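Local coordinates for TRAP dicarboxylate transporter, DctP subunit (Sulfurospirillum deleyianum, PDB 4OVS), which is a periplasmic solute-binding protein that binds succinate and probably delivers dicarboxylates to a TRAP transporter, at residues A[92-106]-A[169-181]. Numbering follows the deposited sequence.
Sequences SKFTSLVPEMQLFDL and RIMSSHVLEAQFK. With SIN (succinic acid), chain C.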
ATOM      1  N   SER A  92       4.863   3.807  -2.012  1.00 22.67           N
ATOM      2  CA  SER A  92       5.797   3.545  -3.132  1.00 30.87           C
ATOM      3  C   SER A  92       5.421   4.311  -4.395  1.00 28.16           C
ATOM      4  O   SER A  92       6.280   4.661  -5.197  1.00 25.91           O
ATOM      5  CB  SER A  92       5.807   2.053  -3.517  1.00 25.82           C
ATOM      6  OG  SER A  92       6.336   1.217  -2.494  1.00 26.14           O
ATOM      7  N   LYS A  93       4.129   4.540  -4.576  1.00 25.44           N
ATOM      8  CA  LYS A  93       3.606   5.144  -5.770  1.00 26.08           C
ATOM      9  C   LYS A  93       3.986   6.635  -5.844  1.00 32.31           C
ATOM     10  O   LYS A  93       3.951   7.220  -6.905  1.00 28.91           O
ATOM     11  CB  LYS A  93       2.090   4.970  -5.823  1.00 31.48           C
ATOM     12  CG  LYS A  93       1.594   3.538  -5.703  1.00 32.44           C
ATOM     13  CD  LYS A  93       1.808   2.705  -6.953  1.00 30.97           C
ATOM     14  CE  LYS A  93       1.858   1.201  -6.638  1.00 31.35           C
ATOM     15  NZ  LYS A  93       0.567   0.602  -6.253  1.00 23.68           N
ATOM     16  N   PHE A  94       4.376   7.222  -4.717  1.00 26.16           N
ATOM     17  CA  PHE A  94       4.796   8.625  -4.652  1.00 30.07           C
ATOM     18  C   PHE A  94       6.299   8.837  -4.833  1.00 35.02           C
ATOM     19  O   PHE A  94       6.779   9.975  -4.914  1.00 32.25           O
ATOM     20  CB  PHE A  94       4.428   9.223  -3.283  1.00 24.96           C
ATOM     21  CG  PHE A  94       2.934   9.396  -3.054  1.00 28.09           C
ATOM     22  CD1 PHE A  94       2.284  10.561  -3.443  1.00 25.40           C
ATOM     23  CD2 PHE A  94       2.193   8.402  -2.435  1.00 28.58           C
ATOM     24  CE1 PHE A  94       0.944  10.736  -3.227  1.00 26.93           C
ATOM     25  CE2 PHE A  94       0.825   8.570  -2.214  1.00 23.16           C
ATOM     26  CZ  PHE A  94       0.204   9.723  -2.607  1.00 25.11           C
ATOM     27  N   THR A  95       7.058   7.756  -4.868  1.00 36.98           N
ATOM     28  CA  THR A  95       8.502   7.896  -4.702  1.00 38.67           C
ATOM     29  C   THR A  95       9.238   8.553  -5.873  1.00 37.43           C
ATOM     30  O   THR A  95      10.362   8.989  -5.701  1.00 35.73           O
ATOM     31  CB  THR A  95       9.169   6.555  -4.292  1.00 36.99           C
ATOM     32  OG1 THR A  95       9.074   5.586  -5.351  1.00 33.41           O
ATOM     33  CG2 THR A  95       8.504   6.009  -2.996  1.00 32.58           C
ATOM     34  N   SER A  96       8.614   8.654  -7.043  1.00 42.88           N
ATOM     35  CA  SER A  96       9.231   9.424  -8.112  1.00 42.10           C
ATOM     36  C   SER A  96       9.020  10.941  -7.932  1.00 44.69           C
ATOM     37  O   SER A  96       9.890  11.700  -8.286  1.00 49.93           O
ATOM     38  CB  SER A  96       8.761   8.974  -9.496  1.00 47.68           C
ATOM     39  OG  SER A  96       7.388   9.249  -9.717  1.00 53.09           O
ATOM     40  N   LEU A  97       7.873  11.365  -7.394  1.00 38.00           N
ATOM     41  CA  LEU A  97       7.574  12.769  -7.098  1.00 40.78           C
ATOM     42  C   LEU A  97       8.246  13.217  -5.819  1.00 41.67           C
ATOM     43  O   LEU A  97       8.727  14.352  -5.712  1.00 40.52           O
ATOM     44  CB  LEU A  97       6.058  12.943  -6.904  1.00 43.08           C
ATOM     45  CG  LEU A  97       5.279  12.416  -8.100  1.00 44.95           C
ATOM     46  CD1 LEU A  97       3.780  12.540  -7.900  1.00 49.88           C
ATOM     47  CD2 LEU A  97       5.716  13.127  -9.357  1.00 43.42           C
ATOM     48  N   VAL A  98       8.213  12.333  -4.821  1.00 38.24           N
ATOM     49  CA  VAL A  98       8.795  12.611  -3.505  1.00 37.49           C
ATOM     50  C   VAL A  98       9.669  11.465  -3.040  1.00 40.97           C
ATOM     51  O   VAL A  98       9.197  10.561  -2.323  1.00 38.59           O
ATOM     52  CB  VAL A  98       7.730  12.826  -2.433  1.00 35.11           C
ATOM     53  CG1 VAL A  98       8.393  13.067  -1.077  1.00 29.74           C
ATOM     54  CG2 VAL A  98       6.813  13.991  -2.803  1.00 37.86           C
ATOM     55  N   PRO A  99      10.943  11.482  -3.452  1.00 39.81           N
ATOM     56  CA  PRO A  99      11.900  10.429  -3.112  1.00 38.52           C
ATOM     57  C   PRO A  99      11.870  10.022  -1.655  1.00 37.10           C
ATOM     58  O   PRO A  99      11.997   8.822  -1.351  1.00 39.91           O
ATOM     59  CB  PRO A  99      13.241  11.049  -3.477  1.00 44.20           C
ATOM     60  CG  PRO A  99      12.926  11.958  -4.623  1.00 43.92           C
ATOM     61  CD  PRO A  99      11.496  12.429  -4.432  1.00 42.47           C
ATOM     62  N   GLU A 100      11.658  10.981  -0.762  1.00 38.34           N
ATOM     63  CA  GLU A 100      11.733  10.710   0.674  1.00 39.07           C
ATOM     64  C   GLU A 100      10.638   9.754   1.156  1.00 34.08           C
ATOM     65  O   GLU A 100      10.769   9.135   2.210  1.00 32.43           O
ATOM     66  CB  GLU A 100      11.686  12.019   1.497  1.00 40.30           C
ATOM     67  CG  GLU A 100      12.861  12.951   1.269  1.00 42.08           C
ATOM     68  CD  GLU A 100      12.644  13.894   0.099  1.00 46.11           C
ATOM     69  OE1 GLU A 100      13.225  15.007   0.081  1.00 44.84           O
ATOM     70  OE2 GLU A 100      11.889  13.516  -0.815  1.00 43.80           O
HETATM   71  N   MSE A 101       9.552   9.652   0.403  1.00 38.53           N
HETATM   72  CA  MSE A 101       8.483   8.745   0.801  1.00 35.01           C
HETATM   73  C   MSE A 101       9.016   7.309   0.841  1.00 36.09           C
HETATM   74  O   MSE A 101       8.390   6.422   1.420  1.00 31.76           O
HETATM   75  CB  MSE A 101       7.309   8.838  -0.153  1.00 39.91           C
HETATM   76  CG  MSE A 101       6.053   8.148   0.359  1.00 40.70           C
HETATM   77 SE   MSE A 101       5.129   9.141   1.756  1.00 47.45          SE
HETATM   78  CE  MSE A 101       4.578  10.619   0.641  1.00 42.74           C
ATOM     79  N   GLN A 102      10.182   7.071   0.241  1.00 39.93           N
ATOM     80  CA  GLN A 102      10.783   5.734   0.313  1.00 37.61           C
ATOM     81  C   GLN A 102      11.140   5.340   1.734  1.00 37.17           C
ATOM     82  O   GLN A 102      11.405   4.166   2.018  1.00 37.19           O
ATOM     83  CB  GLN A 102      12.016   5.633  -0.575  1.00 37.07           C
ATOM     84  CG  GLN A 102      11.681   5.617  -2.009  1.00 35.26           C
ATOM     85  CD  GLN A 102      12.913   5.540  -2.863  1.00 45.02           C
ATOM     86  OE1 GLN A 102      13.206   4.501  -3.460  1.00 42.94           O
ATOM     87  NE2 GLN A 102      13.651   6.648  -2.934  1.00 48.35           N
ATOM     88  N   LEU A 103      11.173   6.311   2.635  1.00 31.44           N
ATOM     89  CA  LEU A 103      11.373   6.020   4.046  1.00 32.43           C
ATOM     90  C   LEU A 103      10.450   4.880   4.549  1.00 27.51           C
ATOM     91  O   LEU A 103      10.895   3.971   5.205  1.00 25.84           O
ATOM     92  CB  LEU A 103      11.124   7.280   4.862  1.00 36.99           C
ATOM     93  CG  LEU A 103      11.058   7.190   6.379  1.00 36.34           C
ATOM     94  CD1 LEU A 103      12.407   6.889   7.007  1.00 36.36           C
ATOM     95  CD2 LEU A 103      10.541   8.517   6.842  1.00 41.18           C
ATOM     96  N   PHE A 104       9.179   4.945   4.213  1.00 32.93           N
ATOM     97  CA  PHE A 104       8.185   4.008   4.717  1.00 29.28           C
ATOM     98  C   PHE A 104       8.249   2.603   4.031  1.00 32.16           C
ATOM     99  O   PHE A 104       7.618   1.652   4.481  1.00 29.77           O
ATOM    100  CB  PHE A 104       6.795   4.598   4.500  1.00 33.73           C
ATOM    101  CG  PHE A 104       6.550   5.912   5.196  1.00 33.07           C
ATOM    102  CD1 PHE A 104       7.298   6.301   6.296  1.00 36.05           C
ATOM    103  CD2 PHE A 104       5.532   6.754   4.761  1.00 33.90           C
ATOM    104  CE1 PHE A 104       7.048   7.499   6.950  1.00 31.32           C
ATOM    105  CE2 PHE A 104       5.279   7.976   5.417  1.00 32.20           C
ATOM    106  CZ  PHE A 104       6.028   8.334   6.507  1.00 34.34           C
ATOM    107  N   ASP A 105       9.018   2.487   2.955  1.00 32.13           N
ATOM    108  CA  ASP A 105       9.277   1.210   2.283  1.00 28.77           C
ATOM    109  C   ASP A 105      10.487   0.459   2.831  1.00 31.56           C
ATOM    110  O   ASP A 105      10.691  -0.698   2.506  1.00 28.73           O
ATOM    111  CB  ASP A 105       9.587   1.438   0.806  1.00 29.58           C
ATOM    112  CG  ASP A 105       8.371   1.575  -0.030  1.00 33.24           C
ATOM    113  OD1 ASP A 105       7.253   1.336   0.486  1.00 32.39           O
ATOM    114  OD2 ASP A 105       8.546   1.929  -1.216  1.00 34.58           O
ATOM    115  N   LEU A 106      11.327   1.118   3.618  1.00 28.76           N
ATOM    116  CA  LEU A 106      12.556   0.463   4.070  1.00 28.56           C
ATOM    117  C   LEU A 106      12.236  -0.806   4.838  1.00 31.91           C
ATOM    118  O   LEU A 106      11.323  -0.835   5.647  1.00 25.59           O
ATOM    119  CB  LEU A 106      13.367   1.395   4.945  1.00 31.75           C
ATOM    120  CG  LEU A 106      14.006   2.578   4.229  1.00 28.70           C
ATOM    121  CD1 LEU A 106      14.479   3.614   5.267  1.00 36.62           C
ATOM    122  CD2 LEU A 106      15.161   2.092   3.325  1.00 31.19           C
ATOM    123  N   ARG A 169       7.896  -9.524  -8.682  1.00 31.03           N
ATOM    124  CA  ARG A 169       7.223  -8.253  -8.937  1.00 31.25           C
ATOM    125  C   ARG A 169       7.463  -7.285  -7.767  1.00 28.51           C
ATOM    126  O   ARG A 169       7.435  -7.694  -6.610  1.00 27.90           O
ATOM    127  CB  ARG A 169       5.716  -8.476  -9.097  1.00 31.18           C
ATOM    128  CG  ARG A 169       4.929  -7.233  -9.517  1.00 28.43           C
ATOM    129  CD  ARG A 169       4.335  -6.561  -8.304  1.00 25.55           C
ATOM    130  NE  ARG A 169       3.737  -5.262  -8.587  1.00 28.09           N
ATOM    131  CZ  ARG A 169       2.918  -4.634  -7.744  1.00 26.73           C
ATOM    132  NH1 ARG A 169       2.589  -5.224  -6.597  1.00 22.54           N
ATOM    133  NH2 ARG A 169       2.426  -3.417  -8.044  1.00 29.69           N
ATOM    134  N   ILE A 170       7.695  -6.013  -8.073  1.00 26.37           N
ATOM    135  CA  ILE A 170       7.680  -4.947  -7.062  1.00 25.85           C
ATOM    136  C   ILE A 170       6.877  -3.753  -7.546  1.00 25.54           C
ATOM    137  O   ILE A 170       6.667  -3.571  -8.745  1.00 28.55           O
ATOM    138  CB  ILE A 170       9.070  -4.404  -6.771  1.00 26.86           C
ATOM    139  CG1 ILE A 170       9.757  -3.985  -8.070  1.00 28.33           C
ATOM    140  CG2 ILE A 170       9.891  -5.445  -6.059  1.00 28.28           C
ATOM    141  CD1 ILE A 170      11.060  -3.200  -7.830  1.00 35.69           C
HETATM  142  N   MSE A 171       6.448  -2.929  -6.612  1.00 30.22           N
HETATM  143  CA  MSE A 171       5.991  -1.586  -6.931  1.00 29.44           C
HETATM  144  C   MSE A 171       7.205  -0.725  -7.295  1.00 34.82           C
HETATM  145  O   MSE A 171       8.362  -1.121  -7.037  1.00 34.86           O
HETATM  146  CB  MSE A 171       5.281  -0.995  -5.734  1.00 29.75           C
HETATM  147  CG  MSE A 171       4.030  -1.763  -5.267  1.00 28.89           C
HETATM  148 SE   MSE A 171       3.396  -1.062  -3.490  1.00 34.10          SE
HETATM  149  CE  MSE A 171       4.856  -1.705  -2.361  1.00 22.76           C
ATOM    150  N   SER A 172       6.947   0.452  -7.868  1.00 36.27           N
ATOM    151  CA  SER A 172       8.016   1.244  -8.471  1.00 40.35           C
ATOM    152  C   SER A 172       8.746   2.064  -7.446  1.00 41.26           C
ATOM    153  O   SER A 172       8.417   3.217  -7.225  1.00 39.17           O
ATOM    154  CB  SER A 172       7.477   2.209  -9.517  1.00 44.11           C
ATOM    155  OG  SER A 172       8.569   2.842 -10.184  1.00 49.71           O
ATOM    156  N   SER A 173       9.765   1.474  -6.848  1.00 39.78           N
ATOM    157  CA  SER A 173      10.468   2.105  -5.764  1.00 34.87           C
ATOM    158  C   SER A 173      11.895   1.629  -5.723  1.00 37.98           C
ATOM    159  O   SER A 173      12.141   0.426  -5.676  1.00 34.92           O
ATOM    160  CB  SER A 173       9.807   1.717  -4.447  1.00 35.44           C
ATOM    161  OG  SER A 173      10.640   2.085  -3.355  1.00 35.05           O
ATOM    162  N   HIS A 174      12.845   2.558  -5.713  1.00 37.73           N
ATOM    163  CA  HIS A 174      14.254   2.178  -5.680  1.00 37.83           C
ATOM    164  C   HIS A 174      14.593   1.420  -4.409  1.00 32.79           C
ATOM    165  O   HIS A 174      15.451   0.549  -4.422  1.00 37.32           O
ATOM    166  CB  HIS A 174      15.172   3.386  -5.862  1.00 40.08           C
ATOM    167  CG  HIS A 174      14.973   4.082  -7.169  1.00 45.16           C
ATOM    168  ND1 HIS A 174      14.829   5.449  -7.272  1.00 45.79           N
ATOM    169  CD2 HIS A 174      14.886   3.597  -8.430  1.00 46.91           C
ATOM    170  CE1 HIS A 174      14.670   5.778  -8.542  1.00 46.44           C
ATOM    171  NE2 HIS A 174      14.697   4.672  -9.264  1.00 49.86           N
ATOM    172  N   VAL A 175      13.879   1.678  -3.324  1.00 30.54           N
ATOM    173  CA  VAL A 175      14.182   0.957  -2.090  1.00 32.20           C
ATOM    174  C   VAL A 175      13.839  -0.527  -2.224  1.00 33.32           C
ATOM    175  O   VAL A 175      14.621  -1.404  -1.837  1.00 33.90           O
ATOM    176  CB  VAL A 175      13.456   1.553  -0.884  1.00 31.71           C
ATOM    177  CG1 VAL A 175      13.215   0.472   0.180  1.00 30.21           C
ATOM    178  CG2 VAL A 175      14.243   2.768  -0.328  1.00 30.44           C
ATOM    179  N   LEU A 176      12.664  -0.817  -2.771  1.00 28.91           N
ATOM    180  CA  LEU A 176      12.276  -2.216  -3.013  1.00 28.14           C
ATOM    181  C   LEU A 176      13.172  -2.934  -4.003  1.00 31.28           C
ATOM    182  O   LEU A 176      13.389  -4.132  -3.858  1.00 35.77           O
ATOM    183  CB  LEU A 176      10.857  -2.299  -3.509  1.00 27.06           C
ATOM    184  CG  LEU A 176       9.832  -1.661  -2.585  1.00 25.88           C
ATOM    185  CD1 LEU A 176       8.481  -1.767  -3.233  1.00 25.09           C
ATOM    186  CD2 LEU A 176       9.817  -2.271  -1.183  1.00 30.28           C
ATOM    187  N   GLU A 177      13.688  -2.254  -5.024  1.00 38.93           N
ATOM    188  CA  GLU A 177      14.536  -2.992  -5.956  1.00 46.21           C
ATOM    189  C   GLU A 177      15.882  -3.270  -5.308  1.00 42.02           C
ATOM    190  O   GLU A 177      16.480  -4.316  -5.525  1.00 42.91           O
ATOM    191  CB  GLU A 177      14.645  -2.356  -7.365  1.00 48.74           C
ATOM    192  CG  GLU A 177      15.003  -0.922  -7.472  1.00 52.79           C
ATOM    193  CD  GLU A 177      14.942  -0.429  -8.922  1.00 57.92           C
ATOM    194  OE1 GLU A 177      14.070   0.412  -9.245  1.00 56.14           O
ATOM    195  OE2 GLU A 177      15.772  -0.890  -9.740  1.00 62.50           O
ATOM    196  N   ALA A 178      16.341  -2.343  -4.489  1.00 36.35           N
ATOM    197  CA  ALA A 178      17.536  -2.560  -3.688  1.00 36.51           C
ATOM    198  C   ALA A 178      17.328  -3.723  -2.701  1.00 38.73           C
ATOM    199  O   ALA A 178      18.214  -4.544  -2.490  1.00 37.89           O
ATOM    200  CB  ALA A 178      17.887  -1.280  -2.950  1.00 40.44           C
ATOM    201  N   GLN A 179      16.155  -3.788  -2.093  1.00 34.79           N
ATOM    202  CA  GLN A 179      15.880  -4.786  -1.073  1.00 33.57           C
ATOM    203  C   GLN A 179      16.017  -6.205  -1.615  1.00 33.15           C
ATOM    204  O   GLN A 179      16.531  -7.074  -0.943  1.00 35.08           O
ATOM    205  CB  GLN A 179      14.475  -4.554  -0.481  1.00 40.29           C
ATOM    206  CG  GLN A 179      13.773  -5.760   0.073  1.00 41.43           C
ATOM    207  CD  GLN A 179      12.337  -5.452   0.519  1.00 35.81           C
ATOM    208  OE1 GLN A 179      12.119  -4.722   1.476  1.00 33.94           O
ATOM    209  NE2 GLN A 179      11.360  -6.019  -0.185  1.00 36.05           N
ATOM    210  N   PHE A 180      15.554  -6.438  -2.832  1.00 35.35           N
ATOM    211  CA  PHE A 180      15.564  -7.781  -3.389  1.00 35.67           C
ATOM    212  C   PHE A 180      16.896  -8.094  -4.033  1.00 40.31           C
ATOM    213  O   PHE A 180      17.332  -9.258  -4.082  1.00 41.83           O
ATOM    214  CB  PHE A 180      14.464  -7.908  -4.412  1.00 37.70           C
ATOM    215  CG  PHE A 180      13.141  -8.237  -3.823  1.00 36.15           C
ATOM    216  CD1 PHE A 180      12.858  -9.526  -3.436  1.00 36.00           C
ATOM    217  CD2 PHE A 180      12.176  -7.264  -3.682  1.00 36.33           C
ATOM    218  CE1 PHE A 180      11.649  -9.846  -2.905  1.00 35.54           C
ATOM    219  CE2 PHE A 180      10.942  -7.573  -3.133  1.00 35.19           C
ATOM    220  CZ  PHE A 180      10.680  -8.868  -2.748  1.00 34.33           C
ATOM    221  N   LYS A 181      17.538  -7.059  -4.543  1.00 42.28           N
ATOM    222  CA  LYS A 181      18.886  -7.207  -5.054  1.00 46.13           C
ATOM    223  C   LYS A 181      19.794  -7.634  -3.913  1.00 43.50           C
ATOM    224  O   LYS A 181      20.735  -8.385  -4.112  1.00 46.88           O
ATOM    225  CB  LYS A 181      19.372  -5.903  -5.684  1.00 48.90           C
ATOM    226  CG  LYS A 181      18.999  -5.724  -7.161  1.00 47.91           C
ATOM    227  CD  LYS A 181      19.018  -4.244  -7.572  1.00 47.95           C
ATOM    228  CE  LYS A 181      19.246  -4.027  -9.052  1.00 50.65           C
ATOM    229  NZ  LYS A 181      18.269  -4.742  -9.890  1.00 52.06           N
TER
HETATM  230  C1  SIN C 401       0.615  -2.808  -4.738  1.00 21.98           C
HETATM  231  O1  SIN C 401       0.903  -2.197  -5.806  1.00 22.62           O
HETATM  232  O2  SIN C 401       1.126  -3.894  -4.395  1.00 22.51           O
HETATM  233  C2  SIN C 401      -0.335  -2.141  -3.769  1.00 21.31           C
HETATM  234  C3  SIN C 401      -1.740  -2.007  -4.337  1.00 23.21           C
HETATM  235  C4  SIN C 401      -2.513  -1.277  -3.265  1.00 20.00           C
HETATM  236  O3  SIN C 401      -2.925  -0.096  -3.437  1.00 23.71           O
HETATM  237  O4  SIN C 401      -2.709  -1.877  -2.183  1.00 22.00           O
HETATM  238  O   HOH W   1      11.653   5.500  -6.254  1.00 40.13           O
HETATM  239  O   HOH W   2       9.741  -3.284   2.197  1.00 28.31           O
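The Arg169 guanidinium has the backbone N of Met171 over one face and succinate C1 in plane at its edge, with O2 close to that plane, while Lys93 CE packs on Met171 CG. NH1 and NH2 of Arg169 take succinate O2 and O1, the NH1–O2 bond being 3.0 Å long and nearly straight (166°). Lys93, bent at chi2 and chi4, brings NZ to the same O1 at 2.9 Å, and Asp72 salt-bridges this amine. Selenomethionine Met171 crosses Lys93 at about a right angle, packing CG and SE against the carboxylate and CE against Ser92. In this solute-binding protein of family 7, the arginine near the end of strand 167-170 holds the ligand carboxylate; after an inverse gamma turn centred on Ser172, helix 174-181 begins. Ser173 is its N-cap: OG donates to the anti lone pair of Asp105 OD2 (3.0 Å), which Ser92 OG meets on the syn side at 2.7 Å. Beside it, Gln102 OE1 accepts from Val175 N (2.9 Å), and NE2 donates to Pro99 O, almost in the amide plane, fixing the amide's rotation. An alanine in place of Gln102 would probably leave Val175 N to its weak bond with Ser173 OG and Pro99 O without this donor. Leu106 CD2 packs on Val175 CG2 at 3.8 Å.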